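Local structure of 4-hydroxy-tetrahydrodipicolinate synthase (Thermotoga maritima, 1O5K) at residues D195-D203 with G214-S222; L251-F259 with L295-L305. The protein probably catalyses the condensation of pyruvate with aspartate beta-semialdehyde to 4-hydroxy-tetrahydrodipicolinate, a step in lysine biosynthesis. All coordinates share one frame; numbering follows the deposited sequence.

Contact 1. Residues D195-D203 with G214-S222; sequences DFMVWSGND and GDGVISVVS
Asp203 and Asp215 both turn CG away from their own carbonyl carbon (chi1 -72° and -60°), which brings each carboxylate to the backbone of the other segment. At one end, Asp215 OD1 accepts from Val198 N at 2.9 Å through its anti lone pair. Asp215 N returns a bond to Val198 O (2.8 Å), so one residue grips both polar atoms of Val198. Lys190 and Arg15 pair with OD1 and OD2 of this buried carboxylate. The Met197 chain folds back on itself, and its CE lies 3.4 Å from Asp215 CG.

In the middle the backbones run side by side. Ser200 N binds Gly216 O at 2.8 Å, and Ile218 N binds Ser200 O at 2.9 Å. A water then joins Gly201 O to Ile218 O.

At the far end, Asp203 takes three bonds. OD1 accepts from Ser219 OG at 2.5 Å. OD2 accepts from Val220 N at 3.0 Å through its syn lone pair. Val221 N reaches the same oxygen at 2.9 Å, from 45° out of the carboxylate plane. Ser219 OG in turn accepts from Ser222 N, an ST motif.

Ile218 is a predicted pyruvate-binding residue. Residues 195-203 also bond to backbone atoms of Val170, Ile172 and Glu174, so they fill the seventh strand position, beside the eighth strand, in a parallel (βα)8 TIM barrel.

Contact 2. Residues L251-F259 with L295-L305; sequences LRPLMKALF and LLRNVLKESGL
Leu254, Ala257 and Val299 form the middle of an apolar helix-helix contact at the C-terminal end of the chain, outside the barrel wall. Helices 251-257 and 295-302 run nearly antiparallel, at 156°, with their axes 9.5 Å apart. Val299 sits against the backbone of the other helix: its CG1, anti to its own N (chi1 164°), lies 3.6 Å from Leu254 CA. Its CG2 turns toward Pro253 CB, at 4.3 Å.

Leu254 spreads its two methyls over separate partners. CD1 touches Leu300 CD2 at 3.9 Å, and CD2 meets Leu305 CD1 at 3.8 Å, where the two side chains cross at about a right angle. One turn on, the small Ala257 CB lets both Leu295 CD2 and Leu296 CD2 come to 3.9 Å. Leu296 CD2 also touches Leu258 CD2.

Both helices belong to the helical C-terminal region that follows the TIM barrel in the DapA family. Leu258 and Leu296 also pack on helix 265-273 of this region.

The helix is kinked at Pro253. Leu254 N, which has no bond to the turn before, donates to a water that also bonds Ser303 OG. Ser303 holds Val299 O twice, through OG at 2.6 Å and through its own N, from opposite faces of the carbonyl plane. Gly304, at positive phi (79°), ends the helix in a Schellman motif, and the next residue, Leu305, returns to Leu254. Another side of helix 251-257 faces a second subunit, where Arg252 and Lys256 form salt bridges with Asp180 of that subunit.

Following the chain, residues 195-203 lead into helix 206-212, and the segment 214-222 returns beside them. Contact 1 thus closes the last beta-alpha-beta crossover of the barrel. Helix 226-237 comes next, then helix 241-257, whose last turns open contact 2. Helix 265-273 lies within the loop that contact 2 closes with 295-305. The two contacts are in series, neither nested nor crossed, with centres about 20 Å apart. They meet directly where the eighth strand ends: Val221 packs on Met255 and Leu258, and Val220 on Phe259. The C-terminal edge of the eighth strand is thereby joined to the C-terminal helices.

Contact 1. Residues D195-D203 with G214-S222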
loop_
_atom_site.group_PDB
_atom_site.type_symbol
_atom_site.label_atom_id
_atom_site.label_comp_id
_atom_site.label_asym_id
_atom_site.label_seq_id
_atom_site.Cartn_x
_atom_site.Cartn_y
_atom_site.Cartn_z
ATOM N N ASP A 195 18.782 15.190 -24.164
ATOM C CA ASP A 195 19.083 13.948 -24.878
ATOM C C ASP A 195 19.043 12.708 -23.950
ATOM O O ASP A 195 19.367 11.589 -24.382
ATOM C CB ASP A 195 20.489 14.069 -25.510
ATOM C CG ASP A 195 21.521 14.567 -24.504
ATOM O OD1 ASP A 195 21.726 15.801 -24.414
ATOM O OD2 ASP A 195 22.128 13.828 -23.717
ATOM N N PHE A 196 18.688 12.922 -22.677
ATOM C CA PHE A 196 18.642 11.829 -21.704
ATOM C C PHE A 196 17.468 10.928 -22.096
ATOM O O PHE A 196 16.386 11.407 -22.384
ATOM C CB PHE A 196 18.463 12.348 -20.298
ATOM C CG PHE A 196 18.781 11.332 -19.215
ATOM C CD1 PHE A 196 20.098 11.060 -18.880
ATOM C CD2 PHE A 196 17.779 10.660 -18.490
ATOM C CE1 PHE A 196 20.408 10.128 -17.859
ATOM C CE2 PHE A 196 18.086 9.788 -17.465
ATOM C CZ PHE A 196 19.397 9.497 -17.133
ATOM N N MET A 197 17.720 9.630 -22.152
ATOM C CA MET A 197 16.745 8.657 -22.623
ATOM C C MET A 197 15.933 8.116 -21.474
ATOM O O MET A 197 16.469 7.860 -20.389
ATOM C CB MET A 197 17.450 7.503 -23.303
ATOM C CG MET A 197 18.337 7.939 -24.479
ATOM S SD MET A 197 17.499 8.759 -25.788
ATOM C CE MET A 197 16.683 7.507 -26.454
ATOM N N VAL A 198 14.635 7.886 -21.716
ATOM C CA VAL A 198 13.818 7.303 -20.711
ATOM C C VAL A 198 13.000 6.202 -21.398
ATOM O O VAL A 198 12.199 6.493 -22.277
ATOM C CB VAL A 198 12.887 8.298 -20.011
ATOM C CG1 VAL A 198 12.081 7.522 -18.945
ATOM C CG2 VAL A 198 13.652 9.412 -19.422
ATOM N N TRP A 199 13.299 4.948 -21.059
ATOM C CA TRP A 199 12.607 3.780 -21.592
ATOM C C TRP A 199 11.761 3.192 -20.518
ATOM O O TRP A 199 12.156 3.151 -19.297
ATOM C CB TRP A 199 13.578 2.721 -22.094
ATOM C CG TRP A 199 14.579 3.166 -23.149
ATOM C CD1 TRP A 199 14.363 3.314 -24.477
ATOM C CD2 TRP A 199 15.931 3.588 -22.916
ATOM N NE1 TRP A 199 15.499 3.742 -25.105
ATOM C CE2 TRP A 199 16.494 3.890 -24.177
ATOM C CE3 TRP A 199 16.751 3.649 -21.780
ATOM C CZ2 TRP A 199 17.819 4.277 -24.338
ATOM C CZ3 TRP A 199 18.069 4.012 -21.931
ATOM C CH2 TRP A 199 18.586 4.380 -23.190
ATOM N N SER A 200 10.580 2.710 -20.900
ATOM C CA SER A 200 9.780 1.951 -19.966
ATOM C C SER A 200 10.423 0.600 -19.572
ATOM O O SER A 200 10.973 -0.128 -20.425
ATOM C CB SER A 200 8.376 1.608 -20.577
ATOM O OG SER A 200 7.602 0.951 -19.620
ATOM N N GLY A 201 10.307 0.253 -18.300
ATOM C CA GLY A 201 10.680 -1.034 -17.772
ATOM C C GLY A 201 9.477 -1.933 -17.555
ATOM O O GLY A 201 9.616 -3.040 -17.049
ATOM N N ASN A 202 8.296 -1.489 -17.985
ATOM C CA ASN A 202 7.107 -2.311 -17.939
ATOM C C ASN A 202 6.411 -2.297 -19.276
ATOM O O ASN A 202 6.084 -1.237 -19.808
ATOM C CB ASN A 202 6.116 -1.789 -16.900
ATOM C CG ASN A 202 6.595 -1.994 -15.501
ATOM O OD1 ASN A 202 6.749 -3.138 -15.039
ATOM N ND2 ASN A 202 6.798 -0.921 -14.804
ATOM N N ASP A 203 6.242 -3.462 -19.861
ATOM C CA ASP A 203 5.560 -3.505 -21.174
ATOM C C ASP A 203 4.196 -2.804 -21.157
ATOM O O ASP A 203 3.852 -2.070 -22.081
ATOM C CB ASP A 203 5.383 -4.933 -21.625
ATOM C CG ASP A 203 6.698 -5.533 -22.033
ATOM O OD1 ASP A 203 7.355 -4.964 -22.913
ATOM O OD2 ASP A 203 7.152 -6.523 -21.502
ATOM N N GLY A 214 8.682 9.742 -23.544
ATOM C CA GLY A 214 9.816 8.854 -23.449
ATOM C C GLY A 214 10.173 8.200 -24.770
ATOM O O GLY A 214 9.629 8.545 -25.829
ATOM N N ASP A 215 11.113 7.268 -24.685
ATOM C CA ASP A 215 11.863 6.790 -25.825
ATOM C C ASP A 215 11.660 5.322 -26.266
ATOM O O ASP A 215 12.295 4.867 -27.211
ATOM C CB ASP A 215 13.344 7.084 -25.604
ATOM C CG ASP A 215 13.562 8.539 -25.440
ATOM O OD1 ASP A 215 13.774 8.999 -24.306
ATOM O OD2 ASP A 215 13.368 9.306 -26.387
ATOM N N GLY A 216 10.736 4.622 -25.620
ATOM C CA GLY A 216 10.498 3.249 -25.932
ATOM C C GLY A 216 10.431 2.371 -24.712
ATOM O O GLY A 216 9.947 2.771 -23.651
ATOM N N VAL A 217 10.922 1.153 -24.867
ATOM C CA VAL A 217 10.763 0.118 -23.867
ATOM C C VAL A 217 11.892 -0.891 -23.877
ATOM O O VAL A 217 12.404 -1.245 -24.924
ATOM C CB VAL A 217 9.410 -0.637 -24.000
ATOM C CG1 VAL A 217 9.252 -1.232 -25.417
ATOM C CG2 VAL A 217 9.209 -1.725 -22.908
ATOM N N ILE A 218 12.325 -1.272 -22.674
ATOM C CA ILE A 218 13.196 -2.415 -22.500
ATOM C C ILE A 218 12.243 -3.531 -22.020
ATOM O O ILE A 218 11.726 -3.506 -20.893
ATOM C CB ILE A 218 14.370 -2.145 -21.572
ATOM C CG1 ILE A 218 15.325 -1.122 -22.233
ATOM C CG2 ILE A 218 15.078 -3.501 -21.288
ATOM C CD1 ILE A 218 16.404 -0.530 -21.279
ATOM N N SER A 219 11.954 -4.429 -22.972
ATOM C CA SER A 219 10.769 -5.281 -22.969
ATOM C C SER A 219 11.016 -6.717 -22.592
ATOM O O SER A 219 11.987 -7.316 -22.971
ATOM C CB SER A 219 10.169 -5.277 -24.387
ATOM O OG SER A 219 8.986 -6.051 -24.473
ATOM N N VAL A 220 10.037 -7.282 -21.913
ATOM C CA VAL A 220 9.967 -8.759 -21.705
ATOM C C VAL A 220 9.120 -9.403 -22.832
ATOM O O VAL A 220 9.471 -10.434 -23.438
ATOM C CB VAL A 220 9.338 -9.018 -20.386
ATOM C CG1 VAL A 220 8.994 -10.506 -20.196
ATOM C CG2 VAL A 220 10.279 -8.540 -19.234
ATOM N N VAL A 221 7.977 -8.787 -23.103
ATOM C CA VAL A 221 7.046 -9.281 -24.119
ATOM C C VAL A 221 7.675 -9.451 -25.489
ATOM O O VAL A 221 7.271 -10.340 -26.245
ATOM C CB VAL A 221 5.770 -8.339 -24.256
ATOM C CG1 VAL A 221 4.878 -8.871 -25.334
ATOM C CG2 VAL A 221 4.955 -8.263 -22.950
ATOM N N SER A 222 8.602 -8.565 -25.868
ATOM C CA SER A 222 9.262 -8.714 -27.127
ATOM C C SER A 222 10.049 -10.013 -27.308
ATOM O O SER A 222 10.410 -10.337 -28.446
ATOM C CB SER A 222 10.200 -7.534 -27.402
ATOM O OG SER A 222 11.226 -7.414 -26.418
HETATM O O HOH W 1 10.128 -4.986 -19.114
#

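Contact 2. Residues L251-F259 with L295-L305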
loop_
_atom_site.group_PDB
_atom_site.type_symbol
_atom_site.label_atom_id
_atom_site.label_comp_id
_atom_site.label_asym_id
_atom_site.label_seq_id
_atom_site.Cartn_x
_atom_site.Cartn_y
_atom_site.Cartn_z
ATOM N N LEU A 251 -2.267 -6.407 -27.204
ATOM C CA LEU A 251 -1.187 -7.077 -26.501
ATOM C C LEU A 251 -1.435 -7.233 -25.015
ATOM O O LEU A 251 -0.751 -8.016 -24.340
ATOM C CB LEU A 251 0.123 -6.315 -26.652
ATOM C CG LEU A 251 0.788 -6.475 -27.989
ATOM C CD1 LEU A 251 2.034 -5.619 -28.060
ATOM C CD2 LEU A 251 1.118 -7.942 -28.250
ATOM N N ARG A 252 -2.402 -6.500 -24.492
ATOM C CA ARG A 252 -2.623 -6.487 -23.043
ATOM C C ARG A 252 -2.725 -7.856 -22.382
ATOM O O ARG A 252 -2.138 -8.048 -21.321
ATOM C CB ARG A 252 -3.881 -5.683 -22.658
ATOM C CG ARG A 252 -4.155 -5.760 -21.104
ATOM C CD ARG A 252 -5.341 -4.942 -20.568
ATOM N NE ARG A 252 -5.075 -4.246 -19.281
ATOM C CZ ARG A 252 -4.132 -3.294 -19.087
ATOM N NH1 ARG A 252 -3.276 -2.955 -20.056
ATOM N NH2 ARG A 252 -4.021 -2.705 -17.902
ATOM N N PRO A 253 -3.485 -8.789 -22.949
ATOM C CA PRO A 253 -3.601 -10.134 -22.365
ATOM C C PRO A 253 -2.258 -10.847 -22.239
ATOM O O PRO A 253 -1.994 -11.482 -21.209
ATOM C CB PRO A 253 -4.484 -10.871 -23.357
ATOM C CG PRO A 253 -5.250 -9.736 -24.044
ATOM C CD PRO A 253 -4.312 -8.641 -24.161
ATOM N N LEU A 254 -1.412 -10.690 -23.265
ATOM C CA LEU A 254 -0.087 -11.267 -23.249
ATOM C C LEU A 254 0.767 -10.546 -22.245
ATOM O O LEU A 254 1.511 -11.167 -21.497
ATOM C CB LEU A 254 0.513 -11.262 -24.667
ATOM C CG LEU A 254 1.879 -11.901 -24.825
ATOM C CD1 LEU A 254 1.855 -13.347 -24.347
ATOM C CD2 LEU A 254 2.283 -11.837 -26.236
ATOM N N MET A 255 0.695 -9.219 -22.224
ATOM C CA MET A 255 1.454 -8.445 -21.259
ATOM C C MET A 255 1.154 -8.908 -19.846
ATOM O O MET A 255 2.071 -9.115 -19.057
ATOM C CB MET A 255 1.151 -6.963 -21.428
ATOM C CG MET A 255 1.766 -6.384 -22.674
ATOM S SD MET A 255 1.292 -4.617 -22.798
ATOM C CE MET A 255 2.142 -4.157 -24.316
ATOM N N LYS A 256 -0.122 -9.121 -19.543
ATOM C CA LYS A 256 -0.526 -9.536 -18.200
ATOM C C LYS A 256 -0.124 -10.988 -17.903
ATOM O O LYS A 256 0.385 -11.293 -16.812
ATOM C CB LYS A 256 -2.033 -9.362 -18.017
ATOM C CG LYS A 256 -2.428 -7.892 -18.231
ATOM C CD LYS A 256 -1.749 -6.936 -17.204
ATOM C CE LYS A 256 -1.709 -5.488 -17.681
ATOM N NZ LYS A 256 -1.696 -4.471 -16.542
ATOM N N ALA A 257 -0.333 -11.869 -18.882
ATOM C CA ALA A 257 -0.043 -13.278 -18.686
ATOM C C ALA A 257 1.424 -13.526 -18.373
ATOM O O ALA A 257 1.757 -14.501 -17.656
ATOM C CB ALA A 257 -0.469 -14.088 -19.889
ATOM N N LEU A 258 2.314 -12.696 -18.935
ATOM C CA LEU A 258 3.736 -12.910 -18.759
ATOM C C LEU A 258 4.212 -12.540 -17.344
ATOM O O LEU A 258 5.349 -12.743 -16.984
ATOM C CB LEU A 258 4.514 -12.147 -19.879
ATOM C CG LEU A 258 4.395 -12.793 -21.246
ATOM C CD1 LEU A 258 5.122 -11.967 -22.284
ATOM C CD2 LEU A 258 4.956 -14.267 -21.267
ATOM N N PHE A 259 3.316 -12.027 -16.519
ATOM C CA PHE A 259 3.640 -11.717 -15.157
ATOM C C PHE A 259 2.719 -12.319 -14.121
ATOM O O PHE A 259 2.739 -11.912 -12.981
ATOM C CB PHE A 259 3.737 -10.189 -15.037
ATOM C CG PHE A 259 4.794 -9.636 -15.888
ATOM C CD1 PHE A 259 6.063 -9.485 -15.387
ATOM C CD2 PHE A 259 4.543 -9.317 -17.217
ATOM C CE1 PHE A 259 7.094 -8.974 -16.203
ATOM C CE2 PHE A 259 5.552 -8.812 -18.021
ATOM C CZ PHE A 259 6.825 -8.647 -17.498
ATOM N N LEU A 295 -2.797 -20.860 -19.572
ATOM C CA LEU A 295 -3.146 -19.461 -19.886
ATOM C C LEU A 295 -2.265 -18.949 -21.022
ATOM O O LEU A 295 -2.733 -18.391 -22.008
ATOM C CB LEU A 295 -2.961 -18.581 -18.648
ATOM C CG LEU A 295 -2.976 -17.056 -18.858
ATOM C CD1 LEU A 295 -4.351 -16.659 -19.328
ATOM C CD2 LEU A 295 -2.618 -16.328 -17.583
ATOM N N LEU A 296 -0.964 -19.102 -20.864
ATOM C CA LEU A 296 -0.071 -18.692 -21.929
ATOM C C LEU A 296 -0.462 -19.359 -23.277
ATOM O O LEU A 296 -0.504 -18.681 -24.310
ATOM C CB LEU A 296 1.360 -19.026 -21.563
ATOM C CG LEU A 296 1.904 -18.201 -20.402
ATOM C CD1 LEU A 296 3.165 -18.922 -19.942
ATOM C CD2 LEU A 296 2.163 -16.754 -20.836
ATOM N N ARG A 297 -0.749 -20.666 -23.276
ATOM C CA ARG A 297 -1.042 -21.369 -24.525
ATOM C C ARG A 297 -2.235 -20.692 -25.224
ATOM O O ARG A 297 -2.218 -20.421 -26.452
ATOM C CB ARG A 297 -1.333 -22.859 -24.269
ATOM C CG ARG A 297 -1.256 -23.678 -25.522
ATOM C CD ARG A 297 -1.649 -25.125 -25.407
ATOM N NE ARG A 297 -0.597 -25.953 -24.818
ATOM C CZ ARG A 297 -0.555 -26.328 -23.555
ATOM N NH1 ARG A 297 -1.500 -25.966 -22.693
ATOM N NH2 ARG A 297 0.454 -27.084 -23.142
ATOM N N ASN A 298 -3.243 -20.363 -24.425
ATOM C CA ASN A 298 -4.459 -19.724 -24.929
ATOM C C ASN A 298 -4.217 -18.332 -25.470
ATOM O O ASN A 298 -4.654 -17.994 -26.559
ATOM C CB ASN A 298 -5.501 -19.652 -23.816
ATOM C CG ASN A 298 -6.164 -21.011 -23.554
ATOM O OD1 ASN A 298 -6.155 -21.900 -24.413
ATOM N ND2 ASN A 298 -6.695 -21.188 -22.340
ATOM N N VAL A 299 -3.524 -17.535 -24.683
ATOM C CA VAL A 299 -3.188 -16.172 -25.046
ATOM C C VAL A 299 -2.259 -16.146 -26.258
ATOM O O VAL A 299 -2.426 -15.297 -27.153
ATOM C CB VAL A 299 -2.541 -15.433 -23.841
ATOM C CG1 VAL A 299 -1.852 -14.185 -24.278
ATOM C CG2 VAL A 299 -3.606 -15.071 -22.785
ATOM N N LEU A 300 -1.275 -17.049 -26.302
ATOM C CA LEU A 300 -0.381 -17.093 -27.464
ATOM C C LEU A 300 -1.167 -17.405 -28.745
ATOM O O LEU A 300 -0.958 -16.748 -29.778
ATOM C CB LEU A 300 0.788 -18.045 -27.269
ATOM C CG LEU A 300 1.810 -17.627 -26.207
ATOM C CD1 LEU A 300 2.750 -18.815 -26.015
ATOM C CD2 LEU A 300 2.564 -16.370 -26.667
ATOM N N LYS A 301 -2.047 -18.396 -28.657
ATOM C CA LYS A 301 -2.958 -18.796 -29.734
ATOM C C LYS A 301 -3.832 -17.625 -30.182
ATOM O O LYS A 301 -3.906 -17.306 -31.354
ATOM C CB LYS A 301 -3.895 -19.938 -29.287
ATOM C CG LYS A 301 -3.325 -21.338 -29.244
ATOM C CD LYS A 301 -4.468 -22.395 -28.989
ATOM C CE LYS A 301 -5.077 -22.316 -27.547
ATOM N NZ LYS A 301 -6.009 -23.441 -27.130
ATOM N N GLU A 302 -4.520 -17.006 -29.254
ATOM C CA GLU A 302 -5.359 -15.869 -29.588
ATOM C C GLU A 302 -4.564 -14.763 -30.284
ATOM O O GLU A 302 -5.122 -14.092 -31.152
ATOM C CB GLU A 302 -6.033 -15.268 -28.344
ATOM C CG GLU A 302 -7.023 -16.179 -27.622
ATOM N N SER A 303 -3.285 -14.580 -29.911
ATOM C CA SER A 303 -2.433 -13.506 -30.451
ATOM C C SER A 303 -1.772 -13.840 -31.789
ATOM O O SER A 303 -1.037 -13.009 -32.322
ATOM C CB SER A 303 -1.314 -13.153 -29.443
ATOM O OG SER A 303 -1.838 -12.930 -28.135
ATOM N N GLY A 304 -1.967 -15.058 -32.300
ATOM C CA GLY A 304 -1.340 -15.497 -33.548
ATOM C C GLY A 304 0.113 -15.918 -33.414
ATOM O O GLY A 304 0.819 -16.061 -34.415
ATOM N N LEU A 305 0.554 -16.172 -32.194
ATOM C CA LEU A 305 1.938 -16.581 -31.950
ATOM C C LEU A 305 2.108 -18.072 -31.827
ATOM O O LEU A 305 3.236 -18.559 -31.785
ATOM C CB LEU A 305 2.479 -15.895 -30.693
ATOM C CG LEU A 305 2.512 -14.390 -30.853
ATOM C CD1 LEU A 305 2.723 -13.726 -29.528
ATOM C CD2 LEU A 305 3.601 -14.001 -31.817
HETATM O O HOH W 2 -2.500 -10.373 -26.183
#